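Local coordinates for hypothetical protein SMU.776 (Streptococcus mutans, PDB 2B78) that is a putative methyltransferase that probably uses S-adenosylmethionine as methyl donor and may act on RNA, at residues Phe139-Glu151 / Val161-Gln173. Residues are numbered along the deposited sequence; the frame is centred on the assembly and turned at random.
Sequences FRQVYPNFLGAYE and VSAHLYGQEAPEQ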
loop_
_atom_site.group_PDB
_atom_site.type_symbol
_atom_site.label_atom_id
_atom_site.label_comp_id
_atom_site.label_asym_id
_atom_site.label_seq_id
_atom_site.Cartn_x
_atom_site.Cartn_y
_atom_site.Cartn_z
ATOM N N PHE A 139 17.989 11.824 -6.650
ATOM C CA PHE A 139 17.494 10.548 -7.171
ATOM C C PHE A 139 17.990 10.295 -8.593
ATOM O O PHE A 139 18.449 9.193 -8.914
ATOM C CB PHE A 139 15.956 10.505 -7.169
ATOM C CG PHE A 139 15.388 9.196 -7.663
ATOM C CD1 PHE A 139 15.188 8.134 -6.789
ATOM C CD2 PHE A 139 15.094 9.013 -9.012
ATOM C CE1 PHE A 139 14.703 6.905 -7.251
ATOM C CE2 PHE A 139 14.614 7.797 -9.485
ATOM C CZ PHE A 139 14.417 6.737 -8.600
ATOM N N ARG A 140 17.897 11.311 -9.448
ATOM C CA ARG A 140 18.330 11.148 -10.825
ATOM C C ARG A 140 19.798 10.768 -10.943
ATOM O O ARG A 140 20.187 10.095 -11.893
ATOM C CB ARG A 140 18.036 12.413 -11.637
ATOM C CG ARG A 140 16.547 12.679 -11.789
ATOM C CD ARG A 140 16.258 13.913 -12.635
ATOM N NE ARG A 140 16.380 13.664 -14.072
ATOM C CZ ARG A 140 16.179 14.591 -15.006
ATOM N NH1 ARG A 140 15.848 15.827 -14.652
ATOM N NH2 ARG A 140 16.297 14.287 -16.295
ATOM N N GLN A 141 20.623 11.176 -9.986
ATOM C CA GLN A 141 22.034 10.805 -10.064
ATOM C C GLN A 141 22.213 9.327 -9.718
ATOM O O GLN A 141 22.988 8.612 -10.356
ATOM C CB GLN A 141 22.891 11.649 -9.114
ATOM C CG GLN A 141 24.354 11.219 -9.136
ATOM C CD GLN A 141 25.257 12.045 -8.239
ATOM O OE1 GLN A 141 25.269 13.269 -8.311
ATOM N NE2 GLN A 141 26.041 11.369 -7.405
ATOM N N VAL A 142 21.479 8.867 -8.710
ATOM C CA VAL A 142 21.570 7.481 -8.269
ATOM C C VAL A 142 20.894 6.506 -9.235
ATOM O O VAL A 142 21.378 5.387 -9.438
ATOM C CB VAL A 142 20.967 7.331 -6.852
ATOM C CG1 VAL A 142 21.009 5.867 -6.400
ATOM C CG2 VAL A 142 21.741 8.219 -5.879
ATOM N N TYR A 143 19.783 6.936 -9.834
ATOM C CA TYR A 143 19.034 6.117 -10.798
ATOM C C TYR A 143 18.928 6.929 -12.082
ATOM O O TYR A 143 17.861 7.442 -12.411
ATOM C CB TYR A 143 17.623 5.839 -10.276
ATOM C CG TYR A 143 17.530 4.774 -9.205
ATOM C CD1 TYR A 143 17.532 3.417 -9.542
ATOM C CD2 TYR A 143 17.389 5.119 -7.866
ATOM C CE1 TYR A 143 17.385 2.431 -8.571
ATOM C CE2 TYR A 143 17.239 4.137 -6.878
ATOM C CZ TYR A 143 17.235 2.797 -7.243
ATOM O OH TYR A 143 17.048 1.830 -6.288
ATOM N N PRO A 144 20.036 7.053 -12.828
ATOM C CA PRO A 144 20.084 7.817 -14.078
ATOM C C PRO A 144 19.420 7.230 -15.316
ATOM O O PRO A 144 19.188 7.954 -16.284
ATOM C CB PRO A 144 21.581 8.002 -14.295
ATOM C CG PRO A 144 22.120 6.677 -13.818
ATOM C CD PRO A 144 21.364 6.491 -12.512
ATOM N N ASN A 145 19.087 5.940 -15.279
ATOM C CA ASN A 145 18.533 5.272 -16.449
ATOM C C ASN A 145 17.019 5.188 -16.677
ATOM O O ASN A 145 16.574 4.521 -17.616
ATOM C CB ASN A 145 19.148 3.871 -16.547
ATOM C CG ASN A 145 20.674 3.905 -16.538
ATOM O OD1 ASN A 145 21.287 4.827 -17.075
ATOM N ND2 ASN A 145 21.290 2.892 -15.937
ATOM N N PHE A 146 16.219 5.833 -15.837
ATOM C CA PHE A 146 14.778 5.794 -16.061
ATOM C C PHE A 146 14.459 6.770 -17.193
ATOM O O PHE A 146 15.132 7.786 -17.346
ATOM C CB PHE A 146 14.025 6.169 -14.784
ATOM C CG PHE A 146 13.927 5.039 -13.798
ATOM C CD1 PHE A 146 13.167 3.909 -14.094
ATOM C CD2 PHE A 146 14.604 5.089 -12.593
ATOM C CE1 PHE A 146 13.089 2.848 -13.201
ATOM C CE2 PHE A 146 14.530 4.030 -11.692
ATOM C CZ PHE A 146 13.773 2.911 -11.998
ATOM N N LEU A 147 13.440 6.457 -17.985
ATOM C CA LEU A 147 13.065 7.307 -19.114
ATOM C C LEU A 147 12.292 8.559 -18.714
ATOM O O LEU A 147 12.367 9.593 -19.391
ATOM C CB LEU A 147 12.227 6.507 -20.112
ATOM C CG LEU A 147 12.815 5.198 -20.639
ATOM C CD1 LEU A 147 11.835 4.599 -21.628
ATOM C CD2 LEU A 147 14.166 5.444 -21.299
ATOM N N GLY A 148 11.539 8.465 -17.625
ATOM C CA GLY A 148 10.755 9.598 -17.174
ATOM C C GLY A 148 10.220 9.396 -15.776
ATOM O O GLY A 148 10.379 8.317 -15.197
ATOM N N ALA A 149 9.580 10.431 -15.232
ATOM C CA ALA A 149 9.029 10.371 -13.885
ATOM C C ALA A 149 7.757 11.188 -13.721
ATOM O O ALA A 149 7.550 12.205 -14.399
ATOM C CB ALA A 149 10.071 10.850 -12.874
ATOM N N TYR A 150 6.919 10.728 -12.796
ATOM C CA TYR A 150 5.659 11.366 -12.456
ATOM C C TYR A 150 5.617 11.509 -10.946
ATOM O O TYR A 150 6.409 10.884 -10.238
ATOM C CB TYR A 150 4.491 10.507 -12.921
ATOM C CG TYR A 150 4.317 10.533 -14.408
ATOM C CD1 TYR A 150 3.428 11.432 -15.010
ATOM C CD2 TYR A 150 5.074 9.700 -15.226
ATOM C CE1 TYR A 150 3.305 11.496 -16.397
ATOM C CE2 TYR A 150 4.960 9.757 -16.609
ATOM C CZ TYR A 150 4.076 10.657 -17.186
ATOM O OH TYR A 150 3.975 10.720 -18.558
ATOM N N GLU A 151 4.700 12.331 -10.455
ATOM C CA GLU A 151 4.576 12.541 -9.022
ATOM C C GLU A 151 3.122 12.628 -8.571
ATOM O O GLU A 151 2.267 13.107 -9.313
ATOM C CB GLU A 151 5.307 13.825 -8.615
ATOM C CG GLU A 151 4.631 15.112 -9.103
ATOM C CD GLU A 151 5.429 16.359 -8.767
ATOM O OE1 GLU A 151 6.183 16.335 -7.773
ATOM O OE2 GLU A 151 5.296 17.371 -9.490
ATOM N N VAL A 161 -3.375 16.475 -8.181
ATOM C CA VAL A 161 -2.762 15.431 -7.393
ATOM C C VAL A 161 -1.723 14.644 -8.168
ATOM O O VAL A 161 -0.908 13.944 -7.573
ATOM C CB VAL A 161 -3.832 14.486 -6.830
ATOM C CG1 VAL A 161 -4.688 15.242 -5.816
ATOM C CG2 VAL A 161 -4.699 13.957 -7.958
ATOM N N SER A 162 -1.734 14.774 -9.491
ATOM C CA SER A 162 -0.777 14.045 -10.314
ATOM C C SER A 162 -0.185 14.929 -11.404
ATOM O O SER A 162 -0.880 15.771 -11.982
ATOM C CB SER A 162 -1.457 12.827 -10.945
ATOM O OG SER A 162 -0.512 11.996 -11.594
ATOM N N ALA A 163 1.099 14.730 -11.690
ATOM C CA ALA A 163 1.772 15.524 -12.715
ATOM C C ALA A 163 3.041 14.869 -13.242
ATOM O O ALA A 163 3.694 14.100 -12.534
ATOM C CB ALA A 163 2.103 16.911 -12.154
ATOM N N HIS A 164 3.377 15.165 -14.496
ATOM C CA HIS A 164 4.597 14.656 -15.100
ATOM C C HIS A 164 5.695 15.423 -14.369
ATOM O O HIS A 164 5.539 16.624 -14.123
ATOM C CB HIS A 164 4.613 14.961 -16.601
ATOM C CG HIS A 164 5.899 14.604 -17.277
ATOM N ND1 HIS A 164 6.429 13.331 -17.245
ATOM C CD2 HIS A 164 6.780 15.361 -17.973
ATOM C CE1 HIS A 164 7.583 13.320 -17.888
ATOM N NE2 HIS A 164 7.820 14.539 -18.339
ATOM N N LEU A 165 6.783 14.744 -14.003
ATOM C CA LEU A 165 7.870 15.381 -13.247
ATOM C C LEU A 165 9.139 15.679 -14.033
ATOM O O LEU A 165 9.638 16.808 -13.997
ATOM C CB LEU A 165 8.233 14.532 -12.023
ATOM C CG LEU A 165 9.266 15.153 -11.075
ATOM C CD1 LEU A 165 8.750 16.496 -10.575
ATOM C CD2 LEU A 165 9.545 14.209 -9.902
ATOM N N TYR A 166 9.683 14.674 -14.717
ATOM C CA TYR A 166 10.883 14.900 -15.520
ATOM C C TYR A 166 11.050 13.838 -16.591
ATOM O O TYR A 166 10.418 12.785 -16.531
ATOM C CB TYR A 166 12.142 14.974 -14.635
ATOM C CG TYR A 166 12.614 13.675 -13.991
ATOM C CD1 TYR A 166 13.074 12.609 -14.763
ATOM C CD2 TYR A 166 12.634 13.534 -12.602
ATOM C CE1 TYR A 166 13.547 11.437 -14.170
ATOM C CE2 TYR A 166 13.105 12.363 -11.999
ATOM C CZ TYR A 166 13.560 11.322 -12.795
ATOM O OH TYR A 166 14.040 10.177 -12.214
ATOM N N GLY A 167 11.893 14.124 -17.578
ATOM C CA GLY A 167 12.135 13.166 -18.644
ATOM C C GLY A 167 11.016 12.987 -19.653
ATOM O O GLY A 167 10.211 13.890 -19.883
ATOM N N GLN A 168 10.978 11.808 -20.267
ATOM C CA GLN A 168 9.965 11.481 -21.267
ATOM C C GLN A 168 8.597 11.268 -20.638
ATOM O O GLN A 168 8.482 11.034 -19.434
ATOM C CB GLN A 168 10.347 10.203 -22.019
ATOM C CG GLN A 168 11.411 10.354 -23.096
ATOM C CD GLN A 168 11.858 9.007 -23.648
ATOM O OE1 GLN A 168 11.038 8.130 -23.920
ATOM N NE2 GLN A 168 13.164 8.839 -23.813
ATOM N N GLU A 169 7.557 11.359 -21.460
ATOM C CA GLU A 169 6.198 11.128 -20.996
ATOM C C GLU A 169 5.948 9.641 -21.210
ATOM O O GLU A 169 6.564 9.022 -22.080
ATOM C CB GLU A 169 5.194 11.940 -21.826
ATOM C CG GLU A 169 5.101 13.414 -21.468
ATOM C CD GLU A 169 4.091 13.704 -20.368
ATOM O OE1 GLU A 169 4.013 14.877 -19.941
ATOM O OE2 GLU A 169 3.368 12.774 -19.928
ATOM N N ALA A 170 5.053 9.067 -20.415
ATOM C CA ALA A 170 4.721 7.654 -20.527
ATOM C C ALA A 170 3.366 7.525 -21.203
ATOM O O ALA A 170 2.579 8.468 -21.205
ATOM C CB ALA A 170 4.665 7.018 -19.132
ATOM N N PRO A 171 3.080 6.361 -21.808
ATOM C CA PRO A 171 1.772 6.219 -22.448
ATOM C C PRO A 171 0.759 6.390 -21.324
ATOM O O PRO A 171 1.056 6.037 -20.180
ATOM C CB PRO A 171 1.803 4.787 -22.979
ATOM C CG PRO A 171 3.253 4.585 -23.303
ATOM C CD PRO A 171 3.940 5.198 -22.095
ATOM N N GLU A 172 -0.423 6.923 -21.621
ATOM C CA GLU A 172 -1.416 7.120 -20.571
ATOM C C GLU A 172 -1.651 5.822 -19.813
ATOM O O GLU A 172 -1.876 5.841 -18.601
ATOM C CB GLU A 172 -2.725 7.655 -21.146
ATOM C CG GLU A 172 -2.679 9.155 -21.468
ATOM C CD GLU A 172 -2.123 9.992 -20.321
ATOM O OE1 GLU A 172 -2.591 9.832 -19.170
ATOM O OE2 GLU A 172 -1.216 10.818 -20.572
ATOM N N GLN A 173 -1.567 4.704 -20.533
ATOM C CA GLN A 173 -1.728 3.373 -19.950
ATOM C C GLN A 173 -0.745 2.414 -20.608
ATOM O O GLN A 173 -0.583 2.426 -21.829
ATOM C CB GLN A 173 -3.154 2.859 -20.157
ATOM C CG GLN A 173 -4.168 3.501 -19.237
ATOM C CD GLN A 173 -5.573 2.989 -19.474
ATOM O OE1 GLN A 173 -5.796 1.784 -19.585
ATOM N NE2 GLN A 173 -6.535 3.907 -19.541
HETATM O O HOH W 1 15.839 8.719 -13.751
HETATM O O HOH W 2 1.280 9.673 -18.866
HETATM O O HOH W 3 5.493 18.559 -12.011
#
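The ring of Y166 is sandwiched between R140 and A149. On one face R140 CD sits over the ring centre, 3.5 Å from the centroid, and a bend at chi3 (79°) lays the guanidinium flat beyond it, its plane only 8° from that of the ring, so that CH-pi and cation-pi contacts share this face. The methyl of A149 covers the opposite face, again through a CH-pi contact. At the far end of the ring, Y166 OH meets the edge of F139, with CD2 3.6 Å away, and a water links the hydroxyl to Y143 O where the chain leaves the helix.

The backbones pair antiparallel, interrupted by a classic beta bulge. A149 O accepts from both L165 N (2.7 Å) and Y166 N (3.3 Å), which approach from the same side of its carbonyl plane, and the register slips by one residue.

On the other side of the hairpin, the edge of H164 points at the face of Y150, with the planes at 62°. Y150 OH donates to E169 OE2 (2.5 Å), reaching it from above the carboxylate plane, and accepts a nearly straight bond from A170 N (2.7 Å). These bonds hold the chain after the strand against the tyrosine, while H164 NE2 bonds to G167 O and braces the corner.

E151 turns its carboxylate past L165 CD1 toward W123 and R132. Strand 162-165 forms one margin of a five-stranded mixed sheet, with 148-153 between it and 118-123, and helix 132-142 packs F139 against F121 and, on helix 71-83, F78.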